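Long-range contact in uncharacterized protein (Sus scrofa, PDB 5BNF), which is porcine CD38, a member of the ADP-ribosyl cyclase family built in part around a parallel beta sheet: residues V178-L189 / L213-N221. Residues are numbered along the deposited sequence; the frame is centred on the assembly and turned at random.
Sequences VHSLQPSKVHTL and LQLILRGKN
Lys-220 reaches across to the 178-181 backbone, its NZ donating to His-179 O at 3.0 Å. The approach is steep: the C=O...N angle is 105° and NZ stands 56° above the carbonyl plane, away from the lone-pair directions. A second, weak bond runs from Lys-220 NZ to Leu-181 O at 3.3 Å, so one ammonium group links two carbonyls of this backbone. The lysine chain gets there by running extended beyond CG, and Pro-183 packs obliquely on it, Pro-183 CG lying 3.9 Å from Lys-220 CB. Farther along, a water donates to both His-187 O and Asn-221 O, the latter residue closing the Schellman motif that ends helix 208-219.

Inward, the interface turns apolar. Val-178 points CG1 at helix 208-219 because this methyl is anti to the backbone N (chi1 -155°); it meets Leu-213 CD1 at 3.6 Å and Ile-216 CG2 at 3.8 Å. Leu-217 crosses Leu-189 at about a right angle, with the CD1 atoms of the two residues 3.9 Å apart.

Helix 208-219 is the connecting helix of a beta-alpha-beta unit between parallel strands 186-194 and 223-229. The contact thus packs it on strand 186-194, the first strand of the unit, and on residues of 172-180, while Phe-224 touches both Leu-189 and Leu-217 and Phe-167 borders Leu-213 and Ile-216.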
loop_
_atom_site.group_PDB
_atom_site.type_symbol
_atom_site.label_atom_id
_atom_site.label_comp_id
_atom_site.label_asym_id
_atom_site.label_seq_id
_atom_site.Cartn_x
_atom_site.Cartn_y
_atom_site.Cartn_z
ATOM N N VAL A 178 -10.293 -3.241 0.833
ATOM C CA VAL A 178 -11.385 -4.218 0.911
ATOM C C VAL A 178 -12.388 -4.108 -0.233
ATOM O O VAL A 178 -12.830 -5.121 -0.765
ATOM C CB VAL A 178 -12.215 -4.114 2.222
ATOM C CG1 VAL A 178 -12.872 -5.459 2.520
ATOM C CG2 VAL A 178 -11.350 -3.700 3.372
ATOM N N HIS A 179 -12.745 -2.880 -0.603
ATOM C CA HIS A 179 -13.719 -2.644 -1.672
ATOM C C HIS A 179 -13.174 -2.911 -3.062
ATOM O O HIS A 179 -13.938 -3.108 -3.991
ATOM C CB HIS A 179 -14.239 -1.203 -1.611
ATOM C CG HIS A 179 -14.907 -0.857 -0.320
ATOM N ND1 HIS A 179 -16.190 -1.260 -0.014
ATOM C CD2 HIS A 179 -14.449 -0.199 0.772
ATOM C CE1 HIS A 179 -16.491 -0.867 1.210
ATOM N NE2 HIS A 179 -15.452 -0.222 1.710
ATOM N N SER A 180 -11.856 -2.914 -3.213
ATOM C CA SER A 180 -11.262 -3.159 -4.521
ATOM C C SER A 180 -10.999 -4.635 -4.795
ATOM O O SER A 180 -10.483 -4.987 -5.848
ATOM C CB SER A 180 -9.961 -2.366 -4.678
ATOM O OG SER A 180 -10.226 -0.976 -4.779
ATOM N N LEU A 181 -11.344 -5.502 -3.851
ATOM C CA LEU A 181 -11.148 -6.934 -4.061
ATOM C C LEU A 181 -12.157 -7.409 -5.097
ATOM O O LEU A 181 -13.337 -7.066 -5.027
ATOM C CB LEU A 181 -11.343 -7.699 -2.754
ATOM C CG LEU A 181 -10.287 -7.438 -1.680
ATOM C CD1 LEU A 181 -10.756 -8.003 -0.352
ATOM C CD2 LEU A 181 -8.976 -8.069 -2.098
ATOM N N GLN A 182 -11.689 -8.184 -6.068
ATOM C CA GLN A 182 -12.554 -8.695 -7.131
ATOM C C GLN A 182 -13.178 -10.027 -6.735
ATOM O O GLN A 182 -12.474 -11.030 -6.632
ATOM C CB GLN A 182 -11.747 -8.909 -8.411
ATOM C CG GLN A 182 -11.017 -7.689 -8.949
ATOM C CD GLN A 182 -11.938 -6.741 -9.681
ATOM O OE1 GLN A 182 -12.678 -5.977 -9.065
ATOM N NE2 GLN A 182 -11.907 -6.794 -11.007
ATOM N N PRO A 183 -14.504 -10.056 -6.516
ATOM C CA PRO A 183 -15.210 -11.287 -6.135
ATOM C C PRO A 183 -14.922 -12.421 -7.119
ATOM O O PRO A 183 -14.795 -13.584 -6.735
ATOM C CB PRO A 183 -16.680 -10.876 -6.180
ATOM C CG PRO A 183 -16.644 -9.438 -5.822
ATOM C CD PRO A 183 -15.439 -8.919 -6.588
ATOM N N SER A 184 -14.813 -12.059 -8.393
ATOM C CA SER A 184 -14.553 -13.015 -9.460
ATOM C C SER A 184 -13.169 -13.653 -9.390
ATOM O O SER A 184 -12.915 -14.667 -10.037
ATOM C CB SER A 184 -14.729 -12.329 -10.816
ATOM O OG SER A 184 -13.947 -11.151 -10.887
ATOM N N LYS A 185 -12.285 -13.062 -8.594
ATOM C CA LYS A 185 -10.918 -13.549 -8.449
ATOM C C LYS A 185 -10.597 -13.953 -7.010
ATOM O O LYS A 185 -9.788 -14.855 -6.772
ATOM C CB LYS A 185 -9.957 -12.457 -8.923
ATOM C CG LYS A 185 -10.275 -11.982 -10.344
ATOM C CD LYS A 185 -9.961 -10.508 -10.579
ATOM C CE LYS A 185 -8.483 -10.256 -10.855
ATOM N NZ LYS A 185 -7.588 -10.726 -9.763
ATOM N N VAL A 186 -11.222 -13.277 -6.050
ATOM C CA VAL A 186 -11.007 -13.573 -4.639
ATOM C C VAL A 186 -12.260 -14.223 -4.061
ATOM O O VAL A 186 -13.344 -13.640 -4.094
ATOM C CB VAL A 186 -10.681 -12.291 -3.839
ATOM C CG1 VAL A 186 -10.746 -12.572 -2.352
ATOM C CG2 VAL A 186 -9.295 -11.792 -4.204
ATOM N N HIS A 187 -12.108 -15.433 -3.530
ATOM C CA HIS A 187 -13.239 -16.155 -2.965
ATOM C C HIS A 187 -13.283 -16.097 -1.446
ATOM O O HIS A 187 -14.355 -16.158 -0.846
ATOM C CB HIS A 187 -13.199 -17.619 -3.415
ATOM C CG HIS A 187 -11.925 -18.320 -3.060
ATOM N ND1 HIS A 187 -11.501 -18.478 -1.758
ATOM C CD2 HIS A 187 -10.960 -18.868 -3.837
ATOM C CE1 HIS A 187 -10.329 -19.088 -1.747
ATOM N NE2 HIS A 187 -9.980 -19.337 -2.997
ATOM N N THR A 188 -12.123 -15.977 -0.818
ATOM C CA THR A 188 -12.078 -15.944 0.636
ATOM C C THR A 188 -11.124 -14.897 1.158
ATOM O O THR A 188 -10.079 -14.644 0.567
ATOM C CB THR A 188 -11.615 -17.313 1.220
ATOM O OG1 THR A 188 -12.553 -18.333 0.859
ATOM C CG2 THR A 188 -11.505 -17.248 2.737
ATOM N N LEU A 189 -11.498 -14.288 2.273
ATOM C CA LEU A 189 -10.644 -13.321 2.935
ATOM C C LEU A 189 -10.544 -13.801 4.369
ATOM O O LEU A 189 -11.555 -14.011 5.030
ATOM C CB LEU A 189 -11.239 -11.917 2.904
ATOM C CG LEU A 189 -10.361 -10.874 3.609
ATOM C CD1 LEU A 189 -10.648 -9.504 3.035
ATOM C CD2 LEU A 189 -10.605 -10.890 5.109
ATOM N N LEU A 213 -16.469 -5.562 8.806
ATOM C CA LEU A 213 -15.677 -6.100 7.704
ATOM C C LEU A 213 -16.413 -7.273 7.071
ATOM O O LEU A 213 -16.497 -7.391 5.848
ATOM C CB LEU A 213 -14.299 -6.563 8.200
ATOM C CG LEU A 213 -13.446 -7.374 7.215
ATOM C CD1 LEU A 213 -13.258 -6.598 5.915
ATOM C CD2 LEU A 213 -12.082 -7.695 7.849
ATOM N N GLN A 214 -16.940 -8.145 7.917
ATOM C CA GLN A 214 -17.679 -9.304 7.449
ATOM C C GLN A 214 -18.864 -8.900 6.556
ATOM O O GLN A 214 -19.057 -9.466 5.481
ATOM C CB GLN A 214 -18.161 -10.109 8.653
ATOM C CG GLN A 214 -19.329 -11.038 8.359
ATOM C CD GLN A 214 -18.994 -12.489 8.605
ATOM O OE1 GLN A 214 -18.574 -12.864 9.699
ATOM N NE2 GLN A 214 -19.180 -13.317 7.585
ATOM N N LEU A 215 -19.653 -7.922 6.988
ATOM C CA LEU A 215 -20.801 -7.489 6.185
ATOM C C LEU A 215 -20.358 -6.972 4.825
ATOM O O LEU A 215 -21.025 -7.196 3.823
ATOM C CB LEU A 215 -21.602 -6.423 6.931
ATOM C CG LEU A 215 -22.755 -6.923 7.813
ATOM C CD1 LEU A 215 -22.417 -8.245 8.495
ATOM C CD2 LEU A 215 -23.067 -5.856 8.836
ATOM N N ILE A 216 -19.227 -6.282 4.788
ATOM C CA ILE A 216 -18.710 -5.795 3.521
ATOM C C ILE A 216 -18.500 -6.983 2.586
ATOM O O ILE A 216 -18.950 -6.973 1.450
ATOM C CB ILE A 216 -17.359 -5.089 3.702
ATOM C CG1 ILE A 216 -17.566 -3.721 4.365
ATOM C CG2 ILE A 216 -16.652 -4.986 2.356
ATOM C CD1 ILE A 216 -16.269 -3.002 4.727
ATOM N N LEU A 217 -17.824 -8.011 3.091
ATOM C CA LEU A 217 -17.518 -9.202 2.315
ATOM C C LEU A 217 -18.707 -10.080 1.938
ATOM O O LEU A 217 -18.758 -10.596 0.827
ATOM C CB LEU A 217 -16.470 -10.028 3.059
ATOM C CG LEU A 217 -15.137 -9.289 3.156
ATOM C CD1 LEU A 217 -14.293 -9.856 4.272
ATOM C CD2 LEU A 217 -14.418 -9.392 1.824
ATOM N N ARG A 218 -19.654 -10.265 2.852
ATOM C CA ARG A 218 -20.823 -11.087 2.551
ATOM C C ARG A 218 -21.709 -10.405 1.512
ATOM O O ARG A 218 -22.511 -11.058 0.843
ATOM C CB ARG A 218 -21.648 -11.355 3.812
ATOM C CG ARG A 218 -21.165 -12.518 4.670
ATOM C CD ARG A 218 -22.104 -12.734 5.853
ATOM N NE ARG A 218 -22.879 -13.970 5.754
ATOM C CZ ARG A 218 -22.454 -15.161 6.170
ATOM N NH1 ARG A 218 -21.255 -15.288 6.722
ATOM N NH2 ARG A 218 -23.232 -16.227 6.036
ATOM N N GLY A 219 -21.570 -9.091 1.381
ATOM C CA GLY A 219 -22.374 -8.373 0.410
ATOM C C GLY A 219 -22.016 -8.829 -0.987
ATOM O O GLY A 219 -22.851 -8.815 -1.892
ATOM N N LYS A 220 -20.762 -9.242 -1.149
ATOM C CA LYS A 220 -20.227 -9.715 -2.423
ATOM C C LYS A 220 -20.123 -11.245 -2.443
ATOM O O LYS A 220 -19.441 -11.816 -3.289
ATOM C CB LYS A 220 -18.828 -9.130 -2.644
ATOM C CG LYS A 220 -18.715 -7.614 -2.544
ATOM C CD LYS A 220 -17.241 -7.207 -2.557
ATOM C CE LYS A 220 -17.011 -5.790 -3.077
ATOM N NZ LYS A 220 -15.550 -5.489 -3.190
ATOM N N ASN A 221 -20.786 -11.906 -1.502
ATOM C CA ASN A 221 -20.742 -13.360 -1.425
ATOM C C ASN A 221 -19.332 -13.913 -1.215
ATOM O O ASN A 221 -19.104 -15.117 -1.364
ATOM C CB ASN A 221 -21.362 -13.990 -2.679
ATOM C CG ASN A 221 -22.879 -13.974 -2.649
ATOM O OD1 ASN A 221 -23.497 -14.430 -1.685
ATOM N ND2 ASN A 221 -23.489 -13.458 -3.707
HETATM O O HOH W 1 -16.941 -17.318 -2.384
#